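Local atomic coordinates of putative glycosyl hydrolase (Bacteroides thetaiotaomicron VPI-5482, PDB entry 3K11), a protein that is of unconfirmed function but is probably a hydrolase acting on glycosidic bonds. Residues A149-M154 with G168-Y173; C263-N268 with Q315-N320; T374-G379 with Y388-N393. One frame throughout, in Å; residues are numbered along the deposited sequence.

Contact 1: residues A149-M154 with G168-Y173; sequences AVCTAM and GLIQNY
Met-154, present as selenomethionine, reaches across to Tyr-173 and puts its selenium beside the ring: SE is 4.0 Å from CE2 of Tyr-173. Measured from the ring centroid, SE of Met-154 lies 5.3 Å away and 86° off the normal, so this is an edge-on Met-aromatic contact, the two side chains crossing at about a right angle. The chain beyond CG is extended, which carries the terminal methyl past the tyrosine to the preceding turn of the partner helix, where CE of Met-154 meets CD1 of Leu-169 at 3.8 Å. The root of the same side chain is covered too, with CB of Met-154 3.8 Å from CG1 of Ile-170. Val-150, one turn back, brings CG1 obliquely to the tyrosine, 3.8 Å from CE2 of Tyr-173, so this ring carbon is approached by both the valine and the selenium. Cys-151 fills the other part of the interface. Its SG is anti to the backbone N (chi1 -168°), which lays the sulfur 3.8 Å from CB of Tyr-173 and also next to the methyl CG2 of Ile-170. Across the segments the grip is entirely by such van der Waals and sulfur or selenium contacts, and every residue that takes part is buried. The axes of the two short helical segments approach to 9.5 Å with their directions 141° apart, a tilted antiparallel pair. Helices 148-160 and 167-180 follow each other in the chain with a short connection, forming a helical hairpin; the fold as a whole is probably an alpha/alpha barrel. Around this pair, helix 133-139 packs on Leu-169 and Tyr-173 through Ile-138, helix 202-217 touches Thr-152 and Ile-170, and helix 82-98 meets Ala-153.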
loop_
_atom_site.group_PDB
_atom_site.type_symbol
_atom_site.label_atom_id
_atom_site.label_comp_id
_atom_site.label_asym_id
_atom_site.label_seq_id
_atom_site.Cartn_x
_atom_site.Cartn_y
_atom_site.Cartn_z
ATOM N N ALA A 149 -4.693 -20.929 -27.119
ATOM C CA ALA A 149 -5.873 -20.062 -27.134
ATOM C C ALA A 149 -6.661 -20.245 -28.413
ATOM O O ALA A 149 -7.881 -20.255 -28.381
ATOM C CB ALA A 149 -5.465 -18.610 -26.967
ATOM N N VAL A 150 -5.956 -20.370 -29.544
ATOM C CA VAL A 150 -6.619 -20.581 -30.847
ATOM C C VAL A 150 -7.257 -21.960 -30.944
ATOM O O VAL A 150 -8.408 -22.081 -31.320
ATOM C CB VAL A 150 -5.655 -20.336 -32.029
ATOM C CG1 VAL A 150 -6.328 -20.701 -33.367
ATOM C CG2 VAL A 150 -5.211 -18.858 -32.045
ATOM N N CYS A 151 -6.505 -22.983 -30.563
ATOM C CA CYS A 151 -7.015 -24.350 -30.514
ATOM C C CYS A 151 -8.280 -24.427 -29.650
ATOM O O CYS A 151 -9.278 -25.037 -30.049
ATOM C CB CYS A 151 -5.951 -25.278 -29.926
ATOM S SG CYS A 151 -6.389 -27.035 -30.167
ATOM N N THR A 152 -8.259 -23.768 -28.489
ATOM C CA THR A 152 -9.395 -23.764 -27.582
ATOM C C THR A 152 -10.642 -23.252 -28.282
ATOM O O THR A 152 -11.713 -23.873 -28.196
ATOM C CB THR A 152 -9.077 -22.928 -26.344
ATOM O OG1 THR A 152 -7.966 -23.542 -25.654
ATOM C CG2 THR A 152 -10.265 -22.802 -25.365
ATOM N N ALA A 153 -10.534 -22.091 -28.914
ATOM C CA ALA A 153 -11.681 -21.516 -29.648
ATOM C C ALA A 153 -12.188 -22.397 -30.790
ATOM O O ALA A 153 -13.406 -22.480 -31.023
ATOM C CB ALA A 153 -11.328 -20.136 -30.169
HETATM N N MSE A 154 -11.268 -23.051 -31.512
HETATM C CA MSE A 154 -11.644 -23.934 -32.621
HETATM C C MSE A 154 -12.417 -25.141 -32.113
HETATM O O MSE A 154 -13.386 -25.538 -32.718
HETATM C CB MSE A 154 -10.413 -24.399 -33.385
HETATM C CG MSE A 154 -9.830 -23.302 -34.248
HETATM SE SE MSE A 154 -8.261 -23.972 -35.214
HETATM C CE MSE A 154 -7.938 -22.394 -36.268
ATOM N N GLY A 168 -8.149 -30.836 -38.578
ATOM C CA GLY A 168 -6.721 -30.962 -38.871
ATOM C C GLY A 168 -5.899 -29.953 -38.077
ATOM O O GLY A 168 -4.851 -30.287 -37.484
ATOM N N LEU A 169 -6.403 -28.724 -37.978
ATOM C CA LEU A 169 -5.689 -27.689 -37.224
ATOM C C LEU A 169 -5.680 -28.008 -35.734
ATOM O O LEU A 169 -4.665 -27.833 -35.077
ATOM C CB LEU A 169 -6.304 -26.300 -37.466
ATOM C CG LEU A 169 -6.143 -25.756 -38.898
ATOM C CD1 LEU A 169 -7.119 -24.640 -39.166
ATOM C CD2 LEU A 169 -4.722 -25.267 -39.035
ATOM N N ILE A 170 -6.826 -28.437 -35.210
ATOM C CA ILE A 170 -6.959 -28.823 -33.803
ATOM C C ILE A 170 -5.995 -29.960 -33.487
ATOM O O ILE A 170 -5.251 -29.908 -32.504
ATOM C CB ILE A 170 -8.400 -29.246 -33.428
ATOM C CG1 ILE A 170 -9.357 -28.067 -33.441
ATOM C CG2 ILE A 170 -8.448 -29.985 -32.086
ATOM C CD1 ILE A 170 -10.834 -28.482 -33.392
ATOM N N GLN A 171 -5.967 -30.990 -34.315
ATOM C CA GLN A 171 -5.062 -32.122 -34.004
ATOM C C GLN A 171 -3.603 -31.698 -34.017
ATOM O O GLN A 171 -2.809 -32.132 -33.157
ATOM C CB GLN A 171 -5.272 -33.297 -34.965
ATOM C CG GLN A 171 -6.701 -33.918 -34.936
ATOM C CD GLN A 171 -7.085 -34.506 -33.621
ATOM O OE1 GLN A 171 -6.226 -34.904 -32.836
ATOM N NE2 GLN A 171 -8.390 -34.535 -33.332
ATOM N N ASN A 172 -3.237 -30.836 -34.959
ATOM C CA ASN A 172 -1.850 -30.366 -35.051
ATOM C C ASN A 172 -1.465 -29.533 -33.831
ATOM O O ASN A 172 -0.418 -29.688 -33.250
ATOM C CB ASN A 172 -1.683 -29.527 -36.318
ATOM C CG ASN A 172 -0.245 -29.149 -36.595
ATOM O OD1 ASN A 172 0.613 -30.016 -36.645
ATOM N ND2 ASN A 172 0.017 -27.861 -36.808
ATOM N N TYR A 173 -2.315 -28.587 -33.492
ATOM C CA TYR A 173 -2.078 -27.750 -32.336
ATOM C C TYR A 173 -1.992 -28.584 -31.070
ATOM O O TYR A 173 -1.071 -28.434 -30.244
ATOM C CB TYR A 173 -3.220 -26.770 -32.192
ATOM C CG TYR A 173 -3.166 -25.503 -33.041
ATOM C CD1 TYR A 173 -1.988 -24.800 -33.241
ATOM C CD2 TYR A 173 -4.341 -24.952 -33.532
ATOM C CE1 TYR A 173 -1.983 -23.595 -33.960
ATOM C CE2 TYR A 173 -4.350 -23.790 -34.251
ATOM C CZ TYR A 173 -3.172 -23.108 -34.467
ATOM O OH TYR A 173 -3.217 -21.893 -35.143
#

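Contact 2: residues C263-N268 with Q315-N320; sequences CWARAN and QLLDCN
The indole of Trp-264 and the carboxamide of Gln-315 meet with their planes nearly perpendicular, 87° apart; CD of Gln-315 and NH2 of Arg-266 both lie in the indole plane at its edge. NE1 of Trp-264 gives a weak, bent hydrogen bond to OE1 of Gln-315 (3.1 Å, 137° at the hydrogen). One indole face carries CB of Arg-266 and the backbone N of Ala-267, both toward the rim, while CZ2 of Trp-264 sits 3.4 Å above a face of the Arg-266 guanidinium, also toward the rim. The rings of His-250 and Tyr-387 meet the indole as well, and the carbonyl of Tyr-387 takes a bond from NE2 of Gln-315. Gln-315 gets there by leaving the backbone with CG anti to N and then bending at chi2; a water joins OE1 to the N of Arg-266, weakly on that side. Beside these groups the backbones pair. Leu-317 N donates to Cys-263 O at 3.0 Å, and Ala-265 N to Gln-315 O at 2.8 Å. Leu-317 spreads its methyls over the helix start, CD2 3.7 Å from Ala-265 CB and CD1 3.6 Å from Asn-268 CB. Asn-268 turns ND2 back to Trp-264 O (3.0 Å), a carbonyl that also takes the helical bond from Asn-268 N; OD1 is held by His-299. At the far end a water bridges Cys-263 N and OD1 of Asp-318, 2.6 Å from the latter, and Lys-245 forms a salt bridge with OD2. At the heart is a single antiparallel bridge, Trp-264 with Leu-316 as a non-hydrogen-bonded pair: a helix N-terminus, capped at Trp-264, tied to a loop with a type I turn from Leu-316 to Cys-319.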
loop_
_atom_site.group_PDB
_atom_site.type_symbol
_atom_site.label_atom_id
_atom_site.label_comp_id
_atom_site.label_asym_id
_atom_site.label_seq_id
_atom_site.Cartn_x
_atom_site.Cartn_y
_atom_site.Cartn_z
ATOM N N CYS A 263 3.261 -9.198 -9.295
ATOM C CA CYS A 263 1.858 -9.624 -9.506
ATOM C C CYS A 263 1.280 -8.866 -10.691
ATOM O O CYS A 263 0.447 -7.994 -10.545
ATOM C CB CYS A 263 1.052 -9.368 -8.235
ATOM S SG CYS A 263 1.756 -10.340 -6.837
ATOM N N TRP A 264 1.818 -9.167 -11.859
ATOM C CA TRP A 264 1.462 -8.473 -13.084
ATOM C C TRP A 264 -0.008 -8.701 -13.412
ATOM O O TRP A 264 -0.498 -9.839 -13.407
ATOM C CB TRP A 264 2.385 -8.921 -14.228
ATOM C CG TRP A 264 2.118 -8.266 -15.527
ATOM C CD1 TRP A 264 1.896 -6.947 -15.736
ATOM C CD2 TRP A 264 2.017 -8.905 -16.803
ATOM N NE1 TRP A 264 1.689 -6.713 -17.057
ATOM C CE2 TRP A 264 1.740 -7.899 -17.745
ATOM C CE3 TRP A 264 2.199 -10.204 -17.238
ATOM C CZ2 TRP A 264 1.614 -8.156 -19.105
ATOM C CZ3 TRP A 264 2.025 -10.473 -18.592
ATOM C CH2 TRP A 264 1.740 -9.442 -19.500
ATOM N N ALA A 265 -0.731 -7.618 -13.646
ATOM C CA ALA A 265 -2.206 -7.686 -13.828
ATOM C C ALA A 265 -2.679 -8.530 -14.968
ATOM O O ALA A 265 -3.571 -9.378 -14.764
ATOM C CB ALA A 265 -2.828 -6.238 -13.898
ATOM N N ARG A 266 -2.097 -8.403 -16.164
ATOM C CA ARG A 266 -2.636 -9.216 -17.248
ATOM C C ARG A 266 -2.471 -10.705 -16.970
ATOM O O ARG A 266 -3.418 -11.443 -17.129
ATOM C CB ARG A 266 -2.053 -8.859 -18.600
ATOM C CG ARG A 266 -2.615 -9.796 -19.684
ATOM C CD ARG A 266 -2.576 -9.255 -21.087
ATOM N NE ARG A 266 -1.229 -9.065 -21.585
ATOM C CZ ARG A 266 -0.753 -7.922 -22.069
ATOM N NH1 ARG A 266 -1.489 -6.824 -22.137
ATOM N NH2 ARG A 266 0.494 -7.908 -22.547
ATOM N N ALA A 267 -1.310 -11.142 -16.508
ATOM C CA ALA A 267 -1.093 -12.573 -16.258
ATOM C C ALA A 267 -1.968 -13.025 -15.098
ATOM O O ALA A 267 -2.431 -14.156 -15.080
ATOM C CB ALA A 267 0.406 -12.886 -16.005
ATOM N N ASN A 268 -2.227 -12.149 -14.116
ATOM C CA ASN A 268 -3.192 -12.491 -13.085
ATOM C C ASN A 268 -4.565 -12.643 -13.689
ATOM O O ASN A 268 -5.307 -13.562 -13.334
ATOM C CB ASN A 268 -3.178 -11.463 -11.946
ATOM C CG ASN A 268 -2.248 -11.899 -10.830
ATOM O OD1 ASN A 268 -2.704 -12.555 -9.866
ATOM N ND2 ASN A 268 -0.924 -11.641 -10.992
ATOM N N GLN A 315 -1.089 -2.147 -13.126
ATOM C CA GLN A 315 -0.133 -2.993 -13.896
ATOM C C GLN A 315 0.559 -4.026 -13.007
ATOM O O GLN A 315 0.681 -5.186 -13.370
ATOM C CB GLN A 315 0.889 -2.078 -14.556
ATOM C CG GLN A 315 2.108 -2.701 -15.143
ATOM C CD GLN A 315 1.901 -3.393 -16.422
ATOM O OE1 GLN A 315 0.779 -3.776 -16.781
ATOM N NE2 GLN A 315 3.002 -3.597 -17.144
ATOM N N LEU A 316 1.047 -3.575 -11.847
ATOM C CA LEU A 316 1.414 -4.498 -10.743
ATOM C C LEU A 316 0.290 -4.300 -9.734
ATOM O O LEU A 316 0.102 -3.200 -9.199
ATOM C CB LEU A 316 2.765 -4.180 -10.119
ATOM C CG LEU A 316 3.979 -4.538 -11.023
ATOM C CD1 LEU A 316 5.334 -4.224 -10.325
ATOM C CD2 LEU A 316 3.928 -6.001 -11.531
ATOM N N LEU A 317 -0.457 -5.367 -9.461
ATOM C CA LEU A 317 -1.759 -5.231 -8.799
ATOM C C LEU A 317 -1.689 -4.603 -7.444
ATOM O O LEU A 317 -2.591 -3.803 -7.048
ATOM C CB LEU A 317 -2.435 -6.566 -8.689
ATOM C CG LEU A 317 -2.997 -7.192 -9.967
ATOM C CD1 LEU A 317 -3.332 -8.681 -9.707
ATOM C CD2 LEU A 317 -4.234 -6.411 -10.500
ATOM N N ASP A 318 -0.594 -4.943 -6.738
ATOM C CA ASP A 318 -0.387 -4.528 -5.357
ATOM C C ASP A 318 0.548 -3.344 -5.234
ATOM O O ASP A 318 1.080 -3.073 -4.144
ATOM C CB ASP A 318 0.118 -5.701 -4.502
ATOM C CG ASP A 318 1.400 -6.321 -5.026
ATOM O OD1 ASP A 318 1.744 -6.079 -6.211
ATOM O OD2 ASP A 318 2.043 -7.072 -4.244
ATOM N N CYS A 319 0.709 -2.611 -6.338
ATOM C CA CYS A 319 1.554 -1.403 -6.391
ATOM C C CYS A 319 0.671 -0.287 -6.935
ATOM O O CYS A 319 0.500 -0.163 -8.152
ATOM C CB CYS A 319 2.755 -1.628 -7.315
ATOM S SG CYS A 319 3.846 -2.895 -6.662
ATOM N N ASN A 320 0.085 0.517 -6.031
ATOM C CA ASN A 320 -0.905 1.512 -6.451
ATOM C C ASN A 320 -0.308 2.741 -7.152
ATOM O O ASN A 320 -1.045 3.631 -7.564
ATOM C CB ASN A 320 -1.898 1.858 -5.327
ATOM C CG ASN A 320 -1.360 2.815 -4.317
ATOM O OD1 ASN A 320 -0.216 3.240 -4.409
ATOM N ND2 ASN A 320 -2.224 3.243 -3.377
HETATM O O HOH W 1 3.728 -6.955 -7.664
HETATM O O HOH W 2 -1.398 -5.693 -17.027
#

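Contact 3: residues T374-G379 with Y388-N393; sequences TCVGTG and YYRPVN
An isolated antiparallel bridge, Cys-375 opposite Val-392 as a non-hydrogen-bonded pair, ties together the two loops on either side of the short helix 384-388. Its two bonds run from Val-376 N to Pro-391 O, 2.9 Å, and from Asn-393 N to Thr-374 O, 3.1 Å. Val-376 packs over this pairing: CG2 lies 3.8 Å from CD of Pro-391, and CG1 turns to CB of Asn-393. Arg-390 adds the side-chain bonds across the contact. Bent at chi2 and chi3, its chain slides past Thr-378 in the opposite direction and offers the guanidinium edge to the loop. NE meets OG1 of Thr-378 at 2.9 Å with the oxygen in the guanidinium plane, and NH2 meets Gly-377 O, also at 2.9 Å and in plane; the N-H directions are nearly straight, 164° and 161°. CD of Pro-391 lies over one guanidinium face, toward the rim. OG1 of Thr-378 in turn donates to Val-376 O at 2.8 Å, so the hydroxyl both accepts and gives. Near the root of the arginine, SG of Cys-375 packs 3.5 Å from CB of Arg-390. A leucine in place of Arg-390 removes both donors and would probably let the 377-378 part of the loop shift. NH2 also makes a weak bond to His-14 O of the third subunit, so the charge borders the assembly interface. Two N-H groups held in plane by neutral oxygens fix the guanidinium's rotation, and its positive charge probably polarises the threonine hydroxyl and the glycine carbonyl.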
loop_
_atom_site.group_PDB
_atom_site.type_symbol
_atom_site.label_atom_id
_atom_site.label_comp_id
_atom_site.label_asym_id
_atom_site.label_seq_id
_atom_site.Cartn_x
_atom_site.Cartn_y
_atom_site.Cartn_z
ATOM N N THR A 374 -3.706 -0.382 -23.172
ATOM C CA THR A 374 -3.315 -1.781 -23.076
ATOM C C THR A 374 -1.796 -1.934 -23.110
ATOM O O THR A 374 -1.145 -1.451 -24.027
ATOM C CB THR A 374 -3.870 -2.607 -24.214
ATOM O OG1 THR A 374 -5.306 -2.576 -24.159
ATOM C CG2 THR A 374 -3.385 -4.065 -24.146
ATOM N N CYS A 375 -1.267 -2.660 -22.127
ATOM C CA CYS A 375 0.151 -3.020 -22.020
ATOM C C CYS A 375 0.556 -3.909 -23.213
ATOM O O CYS A 375 -0.137 -4.862 -23.561
ATOM C CB CYS A 375 0.384 -3.797 -20.699
ATOM S SG CYS A 375 2.061 -4.383 -20.473
ATOM N N VAL A 376 1.665 -3.578 -23.849
ATOM C CA VAL A 376 2.154 -4.357 -24.990
ATOM C C VAL A 376 2.689 -5.738 -24.562
ATOM O O VAL A 376 2.736 -6.059 -23.381
ATOM C CB VAL A 376 3.252 -3.572 -25.764
ATOM C CG1 VAL A 376 2.646 -2.268 -26.362
ATOM C CG2 VAL A 376 4.489 -3.348 -24.863
ATOM N N GLY A 377 3.090 -6.563 -25.527
ATOM C CA GLY A 377 3.617 -7.894 -25.201
ATOM C C GLY A 377 4.721 -7.716 -24.176
ATOM O O GLY A 377 5.555 -6.821 -24.328
ATOM N N THR A 378 4.712 -8.553 -23.148
ATOM C CA THR A 378 5.569 -8.361 -21.928
ATOM C C THR A 378 6.041 -9.725 -21.407
ATOM O O THR A 378 5.223 -10.638 -21.161
ATOM C CB THR A 378 4.768 -7.611 -20.855
ATOM O OG1 THR A 378 4.565 -6.270 -21.300
ATOM C CG2 THR A 378 5.496 -7.604 -19.484
ATOM N N GLY A 379 7.357 -9.866 -21.280
ATOM C CA GLY A 379 7.994 -11.062 -20.762
ATOM C C GLY A 379 8.182 -10.981 -19.246
ATOM O O GLY A 379 7.458 -10.260 -18.549
ATOM N N TYR A 388 6.739 -1.570 -14.470
ATOM C CA TYR A 388 6.143 -0.224 -14.366
ATOM C C TYR A 388 6.177 0.533 -15.684
ATOM O O TYR A 388 5.268 1.320 -15.951
ATOM C CB TYR A 388 6.861 0.614 -13.313
ATOM C CG TYR A 388 6.416 0.501 -11.885
ATOM C CD1 TYR A 388 6.705 -0.633 -11.132
ATOM C CD2 TYR A 388 5.850 1.598 -11.220
ATOM C CE1 TYR A 388 6.364 -0.712 -9.801
ATOM C CE2 TYR A 388 5.512 1.527 -9.878
ATOM C CZ TYR A 388 5.775 0.387 -9.165
ATOM O OH TYR A 388 5.491 0.336 -7.828
ATOM N N TYR A 389 7.160 0.238 -16.532
ATOM C CA TYR A 389 7.409 1.025 -17.737
ATOM C C TYR A 389 7.050 0.311 -19.027
ATOM O O TYR A 389 7.307 0.845 -20.098
ATOM C CB TYR A 389 8.881 1.507 -17.797
ATOM C CG TYR A 389 9.130 2.680 -16.920
ATOM C CD1 TYR A 389 8.946 3.980 -17.410
ATOM C CD2 TYR A 389 9.519 2.517 -15.588
ATOM C CE1 TYR A 389 9.102 5.072 -16.595
ATOM C CE2 TYR A 389 9.665 3.612 -14.743
ATOM C CZ TYR A 389 9.478 4.896 -15.267
ATOM O OH TYR A 389 9.698 6.014 -14.491
ATOM N N ARG A 390 6.360 -0.807 -18.935
ATOM C CA ARG A 390 5.897 -1.478 -20.183
ATOM C C ARG A 390 5.053 -0.519 -20.987
ATOM O O ARG A 390 4.097 0.065 -20.467
ATOM C CB ARG A 390 5.093 -2.728 -19.875
ATOM C CG ARG A 390 5.870 -3.876 -19.176
ATOM C CD ARG A 390 7.164 -4.266 -19.809
ATOM N NE ARG A 390 7.013 -4.716 -21.196
ATOM C CZ ARG A 390 7.864 -4.448 -22.192
ATOM N NH1 ARG A 390 8.930 -3.698 -22.005
ATOM N NH2 ARG A 390 7.604 -4.918 -23.405
ATOM N N PRO A 391 5.395 -0.315 -22.258
ATOM C CA PRO A 391 4.559 0.563 -23.089
ATOM C C PRO A 391 3.122 0.135 -23.243
ATOM O O PRO A 391 2.834 -1.053 -23.112
ATOM C CB PRO A 391 5.226 0.472 -24.463
ATOM C CG PRO A 391 6.673 0.190 -24.135
ATOM C CD PRO A 391 6.599 -0.777 -22.980
ATOM N N VAL A 392 2.241 1.100 -23.541
ATOM C CA VAL A 392 0.870 0.843 -23.937
ATOM C C VAL A 392 0.705 1.285 -25.384
ATOM O O VAL A 392 1.393 2.219 -25.833
ATOM C CB VAL A 392 -0.180 1.554 -23.042
ATOM C CG1 VAL A 392 -0.120 0.989 -21.570
ATOM C CG2 VAL A 392 -0.068 3.102 -23.113
ATOM N N ASN A 393 -0.173 0.597 -26.119
ATOM C CA ASN A 393 -0.402 0.948 -27.498
ATOM C C ASN A 393 -1.753 0.422 -27.948
ATOM O O ASN A 393 -2.130 -0.675 -27.562
ATOM C CB ASN A 393 0.691 0.368 -28.400
ATOM C CG ASN A 393 0.703 1.022 -29.750
ATOM O OD1 ASN A 393 -0.018 0.601 -30.636
ATOM N ND2 ASN A 393 1.417 2.144 -29.873
#

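Contacts 2 and 3 are neighbours, their centres about 12 Å apart, and Arg-266 connects them: NH1 reaches Cys-375 O at 2.8 Å and NH2 reaches Val-376 O at 3.0 Å, both probable hydrogen bonds. Gln-315 and Cys-319 of contact 2 also pack on Arg-390 and Tyr-388 respectively. Both contacts extend to the subunit boundaries, contact 2 through Asn-320, bonded to Asn-320 of each of the other two subunits, and contact 3 through the third subunit. Contact 1 stands apart, its centre about 30 Å from that of contact 2, across the chain's centre, and about 27 Å from that of contact 3. A 1,2-ethanediol, probably from the crystallisation liquor, lies about 3 Å from the Val-392 side chain.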